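Local structure of Lmo2445 protein (Listeria monocytogenes EGD-e, 5HZL) at residues 12-16 with 72-76; 215-221 with 262-268. The protein is of unknown function but is a secreted, calcium-binding, leucine-rich-repeat protein of the internalin-like kind, which suggests a role in binding partners outside the bacterial cell. All coordinates share one frame; numbering follows the deposited sequence.

Contact 1: residues 12-16 with 72-76; sequences DTVPL and LNNEV
Glu-75, Asn-74 and Val-14 carry most of this contact. Val-14 N donates a hydrogen bond to Asn-74 O, with 3.0 Å between the two atoms. The angle at the hydrogen is 149°, and the donor lies in the carbonyl plane. This is the one hydrogen bond assigned between residues 12-16 and 72-76. Thr-13 CB also lies near Asn-74 O, at 3.3 Å.

The Asn-74 side chain runs past Val-14 at a slant. Val-14 CG2 rests 3.9 Å from Asn-74 CB and about as far from the amide nitrogen ND2. That nitrogen is already bonded to Ala-23 O, which fixes the amide while the methyl packs on it.

Glu-75 reaches the N-terminal segment by bending. With CG beside the backbone N (chi1 -56°) and the chain bent at chi2, its carboxylate folds back toward the chain at Val-14. Glu-75 OE2 comes within 2.7 Å of Val-14 O. The same oxygen lies 3.3 Å from Val-14 CB. Leu-16 meets the carboxylate from the opposite direction. Its methyls CD1 and CD2 lie against the two carboxylate oxygens, CD2 being 3.6 Å from Glu-75 OE2. The carboxylate of the buried Glu-75 thus lies near two carbonyl oxygens, Val-14 O and Asn-74 O, and beside the Leu-16 methyls. Such surroundings may favour its protonated form.

Phe-24 and Leu-51 also touch the Glu-75 side chain, and Leu-51 touches Leu-16 as well. In the 3-10 segment that follows helix 66-70, Glu-75 N bonds back to Leu-72 O. The contact is surface packing that ties the start of the N-terminal region, which belongs to a family grouped with EF hands, to this segment, consistent with the capped leucine-rich-repeat fold of internalins.

Contact 2: residues 215-221 with 262-268; sequences GENLKVF and MYTIETA
Val-220 and Tyr-263 form the hydrogen-bonded pair at the heart of this two-stranded contact. Val-220 N bonds to Tyr-263 O, and Tyr-263 N returns a bond of 2.8 Å to Val-220 O. The ladder continues just past the strand ends with Ile-265 N, 2.8 Å from Leu-218 O and nearly straight at 170°. Lys-219 with Thr-264, and Phe-221 with Met-262, are the non-hydrogen-bonded pairs.

Further on, Thr-267 takes over through its side chain. With OG1 between the backbone N and the carbonyl carbon (chi1 59°), the hydroxyl faces the opposite backbone. Leu-218 N donates to Thr-267 OG1 over 3.1 Å, and the hydroxyl gives a weak bond to Glu-216 O. Asn-217 ND2 stands 3.0 Å from Glu-266 OE1, but the angle is too poor for a hydrogen bond. Their side chains run alongside each other, with amide and carboxylate planes 36° apart.

The strand side chains divide between two faces. On one, the extended Lys-219 chain lies along Thr-264 OG1. Met-262, here selenomethionine, curls back on the same face, bent at chi2 and chi3. Its selenium sits 3.7 Å from Phe-221 CB and meets the ring at its edge, 5.2 Å from the centroid, in a Met-aromatic contact. Its methyl CE reaches to 3.3 Å from Lys-219 O.

Val-220 and Tyr-263 occupy the other face, Tyr-263 against Pro-252 and Pro-255. Next to the strands, Leu-218 CD2 packs on Ile-265 CD1, and both side chains rest on Leu-277 of strand 273-281. Val-220 lies on Ile-279 and Phe-294. Tyr-250 OH bonds to Glu-266 N at the inverse gamma turn centred on Glu-266. The result is a short antiparallel ribbon packed on the larger sheet, consistent with a beta sandwich of the E-set type in the C-terminal domain.

How the contacts relate
Contacts 1 and 2 stand at opposite ends of an elongated chain. Their centres are 58 Å apart and their nearest atoms about 35 Å apart, so they do not touch. They follow in series along the sequence, with the seven-stranded parallel sheet of the repeats largely between them. Contact 1 joins the N-terminal region to the 3-10 segment after helix 66-70; there the Leu-16 side chain is about 11 Å from that of the calcium ligand Asp-44. Contact 2 belongs to the C-terminal domain. There the Phe-221 side chain lies about 5 Å from a bound PG5, probably from the crystallisation liquor, and that of Met-262 about 8 Å from a calcium ion.

Contact 1: residues 12-16 with 72-76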
loop_
_atom_site.group_PDB
_atom_site.type_symbol
_atom_site.label_atom_id
_atom_site.label_comp_id
_atom_site.label_asym_id
_atom_site.label_seq_id
_atom_site.Cartn_x
_atom_site.Cartn_y
_atom_site.Cartn_z
ATOM N N ASP A 12 -21.612 2.393 -19.752
ATOM C CA ASP A 12 -22.622 2.125 -18.676
ATOM C C ASP A 12 -22.740 0.583 -18.450
ATOM O O ASP A 12 -21.707 -0.044 -18.183
ATOM C CB ASP A 12 -23.952 2.839 -19.015
ATOM C CG ASP A 12 -24.942 2.865 -17.848
ATOM O OD1 ASP A 12 -24.576 2.506 -16.708
ATOM O OD2 ASP A 12 -26.098 3.274 -18.077
ATOM N N THR A 13 -23.934 -0.026 -18.563
ATOM C CA THR A 13 -24.091 -1.488 -18.332
ATOM C C THR A 13 -24.423 -2.259 -19.626
ATOM O O THR A 13 -24.509 -1.673 -20.699
ATOM C CB THR A 13 -25.183 -1.808 -17.258
ATOM O OG1 THR A 13 -26.493 -1.589 -17.780
ATOM C CG2 THR A 13 -24.987 -0.981 -15.993
ATOM N N VAL A 14 -24.571 -3.577 -19.495
ATOM C CA VAL A 14 -24.922 -4.494 -20.584
ATOM C C VAL A 14 -26.335 -4.949 -20.239
ATOM O O VAL A 14 -26.533 -5.528 -19.181
ATOM C CB VAL A 14 -23.933 -5.687 -20.694
ATOM C CG1 VAL A 14 -24.490 -6.831 -21.538
ATOM C CG2 VAL A 14 -22.599 -5.213 -21.244
ATOM N N PRO A 15 -27.317 -4.718 -21.132
ATOM C CA PRO A 15 -28.693 -5.089 -20.773
ATOM C C PRO A 15 -28.933 -6.577 -20.547
ATOM O O PRO A 15 -28.446 -7.396 -21.316
ATOM C CB PRO A 15 -29.526 -4.575 -21.960
ATOM C CG PRO A 15 -28.614 -3.712 -22.776
ATOM C CD PRO A 15 -27.237 -4.242 -22.527
ATOM N N LEU A 16 -29.675 -6.893 -19.482
ATOM C CA LEU A 16 -30.034 -8.265 -19.097
ATOM C C LEU A 16 -31.546 -8.525 -19.348
ATOM O O LEU A 16 -32.341 -7.587 -19.289
ATOM C CB LEU A 16 -29.708 -8.496 -17.619
ATOM C CG LEU A 16 -28.245 -8.342 -17.169
ATOM C CD1 LEU A 16 -28.138 -8.546 -15.663
ATOM C CD2 LEU A 16 -27.317 -9.303 -17.901
ATOM N N LEU A 72 -16.324 -6.004 -14.689
ATOM C CA LEU A 72 -17.337 -6.134 -13.624
ATOM C C LEU A 72 -18.323 -4.951 -13.624
ATOM O O LEU A 72 -19.505 -5.116 -13.266
ATOM C CB LEU A 72 -16.685 -6.293 -12.250
ATOM C CG LEU A 72 -15.895 -7.588 -12.018
ATOM C CD1 LEU A 72 -15.138 -7.550 -10.696
ATOM C CD2 LEU A 72 -16.794 -8.819 -12.073
ATOM N N ASN A 73 -17.840 -3.772 -14.031
ATOM C CA ASN A 73 -18.693 -2.585 -14.147
ATOM C C ASN A 73 -19.786 -2.673 -15.226
ATOM O O ASN A 73 -20.613 -1.765 -15.340
ATOM C CB ASN A 73 -17.845 -1.330 -14.321
ATOM C CG ASN A 73 -17.119 -0.955 -13.051
ATOM O OD1 ASN A 73 -17.687 -1.044 -11.966
ATOM N ND2 ASN A 73 -15.879 -0.500 -13.173
ATOM N N ASN A 74 -19.790 -3.753 -16.008
ATOM C CA ASN A 74 -20.843 -3.969 -17.003
ATOM C C ASN A 74 -22.154 -4.316 -16.338
ATOM O O ASN A 74 -23.158 -4.362 -17.007
ATOM C CB ASN A 74 -20.499 -5.079 -18.001
ATOM C CG ASN A 74 -19.385 -4.691 -18.958
ATOM O OD1 ASN A 74 -18.873 -3.569 -18.931
ATOM N ND2 ASN A 74 -19.004 -5.627 -19.820
ATOM N N GLU A 75 -22.140 -4.591 -15.039
ATOM C CA GLU A 75 -23.362 -4.906 -14.313
ATOM C C GLU A 75 -23.277 -4.376 -12.886
ATOM O O GLU A 75 -22.296 -3.748 -12.497
ATOM C CB GLU A 75 -23.610 -6.423 -14.293
ATOM C CG GLU A 75 -23.679 -7.110 -15.653
ATOM C CD GLU A 75 -24.785 -6.590 -16.562
ATOM O OE1 GLU A 75 -25.728 -5.891 -16.105
ATOM O OE2 GLU A 75 -24.699 -6.902 -17.760
ATOM N N VAL A 76 -24.328 -4.631 -12.122
ATOM C CA VAL A 76 -24.421 -4.221 -10.735
ATOM C C VAL A 76 -24.750 -5.452 -9.888
ATOM O O VAL A 76 -25.807 -6.062 -10.072
ATOM C CB VAL A 76 -25.542 -3.165 -10.548
ATOM C CG1 VAL A 76 -25.725 -2.823 -9.072
ATOM C CG2 VAL A 76 -25.248 -1.917 -11.369
#

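Contact 2: residues 215-221 with 262-268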
loop_
_atom_site.group_PDB
_atom_site.type_symbol
_atom_site.label_atom_id
_atom_site.label_comp_id
_atom_site.label_asym_id
_atom_site.label_seq_id
_atom_site.Cartn_x
_atom_site.Cartn_y
_atom_site.Cartn_z
ATOM N N GLY A 215 36.280 14.542 0.437
ATOM C CA GLY A 215 36.464 15.567 1.468
ATOM C C GLY A 215 35.154 16.137 2.004
ATOM O O GLY A 215 35.062 16.477 3.183
ATOM N N GLU A 216 34.142 16.257 1.143
ATOM C CA GLU A 216 32.820 16.766 1.547
ATOM C C GLU A 216 32.092 15.711 2.372
ATOM O O GLU A 216 32.462 14.535 2.348
ATOM C CB GLU A 216 31.918 17.035 0.318
ATOM C CG GLU A 216 32.393 18.049 -0.725
ATOM C CD GLU A 216 31.446 18.150 -1.936
ATOM O OE1 GLU A 216 30.401 17.460 -1.973
ATOM O OE2 GLU A 216 31.747 18.928 -2.873
ATOM N N ASN A 217 31.064 16.118 3.112
ATOM C CA ASN A 217 30.277 15.127 3.838
ATOM C C ASN A 217 28.756 15.278 3.604
ATOM O O ASN A 217 28.156 16.326 3.779
ATOM C CB ASN A 217 30.764 14.809 5.274
ATOM C CG ASN A 217 30.809 15.989 6.185
ATOM O OD1 ASN A 217 30.166 16.995 5.946
ATOM N ND2 ASN A 217 31.552 15.854 7.276
ATOM N N LEU A 218 28.194 14.155 3.174
ATOM C CA LEU A 218 26.803 13.968 2.763
ATOM C C LEU A 218 25.651 14.328 3.711
ATOM O O LEU A 218 25.616 13.871 4.855
ATOM C CB LEU A 218 26.655 12.482 2.425
ATOM C CG LEU A 218 25.414 12.004 1.698
ATOM C CD1 LEU A 218 25.443 12.526 0.271
ATOM C CD2 LEU A 218 25.386 10.487 1.726
ATOM N N LYS A 219 24.688 15.100 3.189
ATOM C CA LYS A 219 23.496 15.525 3.927
ATOM C C LYS A 219 22.274 14.885 3.291
ATOM O O LYS A 219 21.904 15.230 2.172
ATOM C CB LYS A 219 23.374 17.044 3.931
ATOM C CG LYS A 219 24.587 17.670 4.579
ATOM C CD LYS A 219 24.511 19.162 4.842
ATOM C CE LYS A 219 25.804 19.557 5.556
ATOM N NZ LYS A 219 25.898 20.968 6.007
ATOM N N VAL A 220 21.643 13.971 4.023
ATOM C CA VAL A 220 20.462 13.232 3.539
ATOM C C VAL A 220 19.148 13.656 4.214
ATOM O O VAL A 220 19.166 14.101 5.364
ATOM C CB VAL A 220 20.679 11.719 3.740
ATOM C CG1 VAL A 220 21.868 11.258 2.912
ATOM C CG2 VAL A 220 20.908 11.366 5.210
ATOM N N PHE A 221 18.024 13.490 3.502
ATOM C CA PHE A 221 16.660 13.857 3.981
ATOM C C PHE A 221 15.984 12.631 4.571
ATOM O O PHE A 221 15.549 11.757 3.812
ATOM C CB PHE A 221 15.838 14.431 2.813
ATOM C CG PHE A 221 14.414 14.767 3.156
ATOM C CD1 PHE A 221 14.114 15.863 3.948
ATOM C CD2 PHE A 221 13.359 14.014 2.641
ATOM C CE1 PHE A 221 12.799 16.185 4.251
ATOM C CE2 PHE A 221 12.043 14.335 2.939
ATOM C CZ PHE A 221 11.763 15.420 3.746
HETATM N N MSE A 262 17.137 17.209 7.682
HETATM C CA MSE A 262 18.402 16.823 7.065
HETATM C C MSE A 262 19.311 16.257 8.115
HETATM O O MSE A 262 19.393 16.783 9.208
HETATM C CB MSE A 262 19.108 17.985 6.393
HETATM C CG MSE A 262 18.225 18.657 5.340
HETATM SE SE MSE A 262 17.659 17.490 3.846
HETATM C CE MSE A 262 19.412 17.138 3.019
ATOM N N TYR A 263 19.984 15.157 7.789
ATOM C CA TYR A 263 20.932 14.505 8.695
ATOM C C TYR A 263 22.268 14.429 7.954
ATOM O O TYR A 263 22.332 13.975 6.808
ATOM C CB TYR A 263 20.447 13.117 9.124
ATOM C CG TYR A 263 21.355 12.492 10.140
ATOM C CD1 TYR A 263 21.254 12.827 11.484
ATOM C CD2 TYR A 263 22.329 11.578 9.772
ATOM C CE1 TYR A 263 22.107 12.269 12.438
ATOM C CE2 TYR A 263 23.183 11.011 10.722
ATOM C CZ TYR A 263 23.069 11.359 12.051
ATOM O OH TYR A 263 23.909 10.796 12.985
ATOM N N THR A 264 23.326 14.901 8.603
ATOM C CA THR A 264 24.660 14.902 8.019
ATOM C C THR A 264 25.407 13.660 8.458
ATOM O O THR A 264 25.373 13.321 9.639
ATOM C CB THR A 264 25.443 16.145 8.488
ATOM O OG1 THR A 264 24.738 17.315 8.083
ATOM C CG2 THR A 264 26.848 16.195 7.889
ATOM N N ILE A 265 26.063 12.980 7.517
ATOM C CA ILE A 265 26.847 11.789 7.848
ATOM C C ILE A 265 28.303 12.043 7.453
ATOM O O ILE A 265 28.601 12.459 6.327
ATOM C CB ILE A 265 26.236 10.470 7.305
ATOM C CG1 ILE A 265 26.298 10.343 5.791
ATOM C CG2 ILE A 265 24.787 10.356 7.755
ATOM C CD1 ILE A 265 25.591 9.085 5.293
ATOM N N GLU A 266 29.184 11.782 8.422
ATOM C CA GLU A 266 30.630 12.008 8.327
ATOM C C GLU A 266 31.366 11.205 7.251
ATOM O O GLU A 266 32.056 10.238 7.564
ATOM C CB GLU A 266 31.278 11.701 9.696
ATOM C CG GLU A 266 30.748 12.433 10.931
ATOM C CD GLU A 266 31.087 13.914 10.972
ATOM O OE1 GLU A 266 30.901 14.619 9.956
ATOM O OE2 GLU A 266 31.521 14.384 12.049
ATOM N N THR A 267 31.236 11.614 5.993
ATOM C CA THR A 267 31.921 10.929 4.885
ATOM C C THR A 267 33.190 11.665 4.417
ATOM O O THR A 267 33.776 11.309 3.394
ATOM C CB THR A 267 30.983 10.762 3.678
ATOM O OG1 THR A 267 30.533 12.047 3.244
ATOM C CG2 THR A 267 29.786 9.908 4.038
ATOM N N ALA A 268 33.621 12.672 5.174
ATOM C CA ALA A 268 34.804 13.459 4.808
ATOM C C ALA A 268 36.095 12.640 4.822
ATOM O O ALA A 268 36.988 12.888 4.014
ATOM C CB ALA A 268 34.936 14.671 5.726
#